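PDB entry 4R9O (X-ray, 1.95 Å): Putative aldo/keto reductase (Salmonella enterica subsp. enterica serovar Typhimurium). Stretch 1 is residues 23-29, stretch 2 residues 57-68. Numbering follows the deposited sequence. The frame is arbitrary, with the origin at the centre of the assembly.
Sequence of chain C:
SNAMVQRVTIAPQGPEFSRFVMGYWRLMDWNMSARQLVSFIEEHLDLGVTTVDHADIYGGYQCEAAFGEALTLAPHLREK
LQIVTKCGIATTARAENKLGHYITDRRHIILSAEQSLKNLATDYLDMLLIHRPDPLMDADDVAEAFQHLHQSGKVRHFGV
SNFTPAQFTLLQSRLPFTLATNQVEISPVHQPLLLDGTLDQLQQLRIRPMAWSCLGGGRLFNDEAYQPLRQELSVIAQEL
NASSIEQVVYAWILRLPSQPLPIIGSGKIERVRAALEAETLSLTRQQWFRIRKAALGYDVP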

# COMPACT_ATOMS: atom_id res chain seq x y z
N GLY C 23 31.38 -5.83 -13.30
CA GLY C 23 30.98 -6.46 -12.04
C GLY C 23 31.28 -7.96 -12.02
O GLY C 23 31.03 -8.67 -13.00
N TYR C 24 31.80 -8.45 -10.90
CA TYR C 24 32.25 -9.83 -10.83
C TYR C 24 31.45 -10.70 -9.86
O TYR C 24 31.93 -11.74 -9.42
CB TYR C 24 33.74 -9.86 -10.47
CG TYR C 24 34.63 -9.59 -11.67
CD1 TYR C 24 34.94 -10.61 -12.56
CD2 TYR C 24 35.14 -8.32 -11.92
CE1 TYR C 24 35.74 -10.38 -13.67
CE2 TYR C 24 35.95 -8.07 -13.03
CZ TYR C 24 36.24 -9.11 -13.90
OH TYR C 24 37.05 -8.89 -15.01
N TRP C 25 30.21 -10.30 -9.55
CA TRP C 25 29.42 -11.07 -8.61
C TRP C 25 29.04 -12.45 -9.14
O TRP C 25 28.80 -13.36 -8.35
CB TRP C 25 28.17 -10.28 -8.18
CG TRP C 25 26.96 -10.37 -9.06
CD1 TRP C 25 25.89 -11.21 -8.90
CD2 TRP C 25 26.68 -9.59 -10.23
NE1 TRP C 25 24.96 -11.00 -9.90
CE2 TRP C 25 25.43 -10.01 -10.73
CE3 TRP C 25 27.37 -8.57 -10.90
CZ2 TRP C 25 24.85 -9.45 -11.87
CZ3 TRP C 25 26.79 -8.01 -12.03
CH2 TRP C 25 25.54 -8.45 -12.50
N ARG C 26 29.02 -12.61 -10.47
CA ARG C 26 28.66 -13.88 -11.11
C ARG C 26 29.88 -14.70 -11.56
O ARG C 26 29.72 -15.69 -12.27
CB ARG C 26 27.78 -13.63 -12.34
CG ARG C 26 26.44 -12.99 -12.05
CD ARG C 26 25.33 -14.03 -11.90
NE ARG C 26 24.92 -14.57 -13.20
CZ ARG C 26 24.55 -15.83 -13.40
NH1 ARG C 26 24.19 -16.23 -14.61
NH2 ARG C 26 24.54 -16.69 -12.40
N LEU C 27 31.07 -14.27 -11.15
CA LEU C 27 32.32 -14.87 -11.63
C LEU C 27 32.36 -16.39 -11.53
O LEU C 27 32.76 -17.06 -12.49
CB LEU C 27 33.51 -14.29 -10.87
CG LEU C 27 34.90 -14.83 -11.24
CD1 LEU C 27 35.12 -14.88 -12.76
CD2 LEU C 27 35.97 -13.99 -10.59
N MET C 28 31.94 -16.95 -10.40
CA MET C 28 32.00 -18.40 -10.22
C MET C 28 31.12 -19.16 -11.24
O MET C 28 31.45 -20.28 -11.63
CB MET C 28 31.58 -18.79 -8.79
CG MET C 28 32.39 -18.11 -7.68
SD MET C 28 34.18 -18.21 -7.92
CE MET C 28 34.44 -19.98 -7.80
N ASP C 29 30.03 -18.54 -11.67
CA ASP C 29 29.11 -19.18 -12.61
C ASP C 29 29.66 -19.20 -14.04
O ASP C 29 29.19 -19.96 -14.87
CB ASP C 29 27.74 -18.48 -12.61
CG ASP C 29 27.05 -18.51 -11.25
OD1 ASP C 29 27.46 -19.30 -10.37
OD2 ASP C 29 26.09 -17.73 -11.06
N ILE C 57 31.14 -11.27 0.07
CA ILE C 57 30.19 -12.39 0.04
C ILE C 57 29.99 -13.07 -1.33
O ILE C 57 29.51 -14.21 -1.39
CB ILE C 57 28.80 -11.95 0.53
CG1 ILE C 57 28.21 -10.91 -0.43
CG2 ILE C 57 28.86 -11.42 1.96
CD1 ILE C 57 26.69 -10.93 -0.45
N TYR C 58 30.35 -12.40 -2.43
CA TYR C 58 30.00 -12.90 -3.77
C TYR C 58 30.51 -14.31 -4.01
O TYR C 58 31.62 -14.66 -3.61
CB TYR C 58 30.54 -11.97 -4.87
CG TYR C 58 29.83 -10.64 -4.99
CD1 TYR C 58 28.55 -10.45 -4.49
CD2 TYR C 58 30.46 -9.56 -5.60
CE1 TYR C 58 27.91 -9.22 -4.60
CE2 TYR C 58 29.84 -8.34 -5.72
CZ TYR C 58 28.56 -8.17 -5.22
OH TYR C 58 27.96 -6.93 -5.35
N GLY C 59 29.66 -15.13 -4.64
CA GLY C 59 30.02 -16.48 -5.01
C GLY C 59 30.29 -17.35 -3.79
O GLY C 59 31.10 -18.28 -3.84
N GLY C 60 29.61 -17.04 -2.69
CA GLY C 60 29.80 -17.79 -1.47
C GLY C 60 31.17 -17.56 -0.88
O GLY C 60 31.84 -18.51 -0.46
N TYR C 61 31.59 -16.30 -0.86
CA TYR C 61 32.91 -15.89 -0.36
C TYR C 61 34.03 -16.51 -1.19
O TYR C 61 35.06 -16.91 -0.65
CB TYR C 61 33.09 -16.27 1.13
CG TYR C 61 32.12 -15.58 2.09
CD1 TYR C 61 32.43 -14.35 2.66
CD2 TYR C 61 30.91 -16.17 2.43
CE1 TYR C 61 31.55 -13.71 3.55
CE2 TYR C 61 30.02 -15.55 3.30
CZ TYR C 61 30.36 -14.33 3.87
OH TYR C 61 29.49 -13.71 4.74
N GLN C 62 33.85 -16.56 -2.51
CA GLN C 62 34.86 -17.17 -3.38
C GLN C 62 35.35 -16.28 -4.52
O GLN C 62 36.44 -16.51 -5.05
CB GLN C 62 34.32 -18.46 -4.00
CG GLN C 62 34.13 -19.61 -3.04
CD GLN C 62 33.53 -20.81 -3.75
OE1 GLN C 62 32.32 -20.86 -3.99
NE2 GLN C 62 34.37 -21.76 -4.11
N CYS C 63 34.54 -15.31 -4.93
CA CYS C 63 34.85 -14.54 -6.14
C CYS C 63 36.10 -13.68 -5.98
O CYS C 63 36.88 -13.57 -6.92
CB CYS C 63 33.67 -13.64 -6.55
SG CYS C 63 32.30 -14.54 -7.32
N GLU C 64 36.28 -13.07 -4.81
CA GLU C 64 37.47 -12.25 -4.58
C GLU C 64 38.74 -13.06 -4.80
O GLU C 64 39.64 -12.64 -5.52
CB GLU C 64 37.48 -11.64 -3.17
CG GLU C 64 36.71 -10.33 -3.05
CD GLU C 64 36.71 -9.78 -1.62
OE1 GLU C 64 36.96 -10.56 -0.67
OE2 GLU C 64 36.46 -8.57 -1.45
N ALA C 65 38.79 -14.24 -4.20
CA ALA C 65 39.98 -15.09 -4.27
C ALA C 65 40.23 -15.59 -5.68
O ALA C 65 41.37 -15.76 -6.09
CB ALA C 65 39.84 -16.27 -3.31
N ALA C 66 39.15 -15.87 -6.42
CA ALA C 66 39.29 -16.30 -7.81
C ALA C 66 39.91 -15.17 -8.64
O ALA C 66 40.73 -15.40 -9.53
CB ALA C 66 37.96 -16.72 -8.38
N PHE C 67 39.52 -13.94 -8.32
CA PHE C 67 40.07 -12.78 -9.01
C PHE C 67 41.55 -12.59 -8.69
O PHE C 67 42.35 -12.30 -9.58
CB PHE C 67 39.28 -11.52 -8.64
CG PHE C 67 39.47 -10.39 -9.61
CD1 PHE C 67 38.68 -10.30 -10.74
CD2 PHE C 67 40.46 -9.44 -9.40
CE1 PHE C 67 38.85 -9.26 -11.65
CE2 PHE C 67 40.64 -8.40 -10.31
CZ PHE C 67 39.83 -8.31 -11.43
N GLY C 68 41.91 -12.75 -7.43
CA GLY C 68 43.29 -12.62 -7.01
C GLY C 68 44.23 -13.64 -7.63
O GLY C 68 45.44 -13.40 -7.74

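The two stretches, at least 31 residues apart in sequence, bury 499 Å² between them, and no clear hydrogen bond crosses the contact. What holds it is the packing of apolar and aromatic side chains, in which Met28, Trp25 and Phe67 have the most surface covered.

Met28 has the largest share, 95 Å². Its CA-to-CB bond points toward stretch 2, and with all three chi angles in the m well the side chain folds compactly over the start of the helix that begins at Cys63. Met28 CG lies 3.6 Å from Cys63 SG and 3.9 Å from Gly59 CA, while Met28 SD reaches Gln62 CB at 3.9 Å and Ala66 CB at 4.1 Å. The close approach to Gly59 depends on the absence of a side chain there: an ideal CB would lie 2.7 Å from Met28 CG, a clash, and the positive phi of Gly59 by itself also favours glycine. Ala66, one helical turn beyond Gln62, offers a small methyl that Leu27 shares with Met28; Leu27 CD2 is 4.0 Å from Ala66 CB.

Trp25 packs on Tyr58 with the base of its side chain. Trp25 CB sits 3.4 Å from the centroid of the Tyr58 ring and only 5° off the ring normal, so this CH-pi contact is almost directly over the face. Beyond CB the indole leads away from stretch 2, yet its five-membered ring still presents an edge to the same tyrosine, with centroids 5.8 Å apart and planes at 59°. The two backbones come near each other here, Trp25 CA and Tyr58 CA being 5.2 Å apart.

Phe67 makes the second aromatic pair. Its edge is directed at the face of Tyr24, with centroids 4.8 Å apart and planes inclined at 68°; the closest atoms, Phe67 CE1 and Tyr24 CE2, are 3.4 Å apart. The CA-to-CB bond of Tyr24 points sideways, but the end of the side chain comes nearer to stretch 2 and so meets the phenylalanine.

Cys63 links these groups. Besides the contact with Met28, Cys63 SG lies 3.8 Å from Leu27 CB, 3.8 Å from Trp25 O and 3.5 Å from Tyr24 O. A type I turn from Tyr24 to Leu27, with a hydrogen bond from Leu27 N to Tyr24 O (3.2 Å), places Tyr24 O, Trp25 O and Leu27 CB near this sulfur; Arg26 points away from stretch 2.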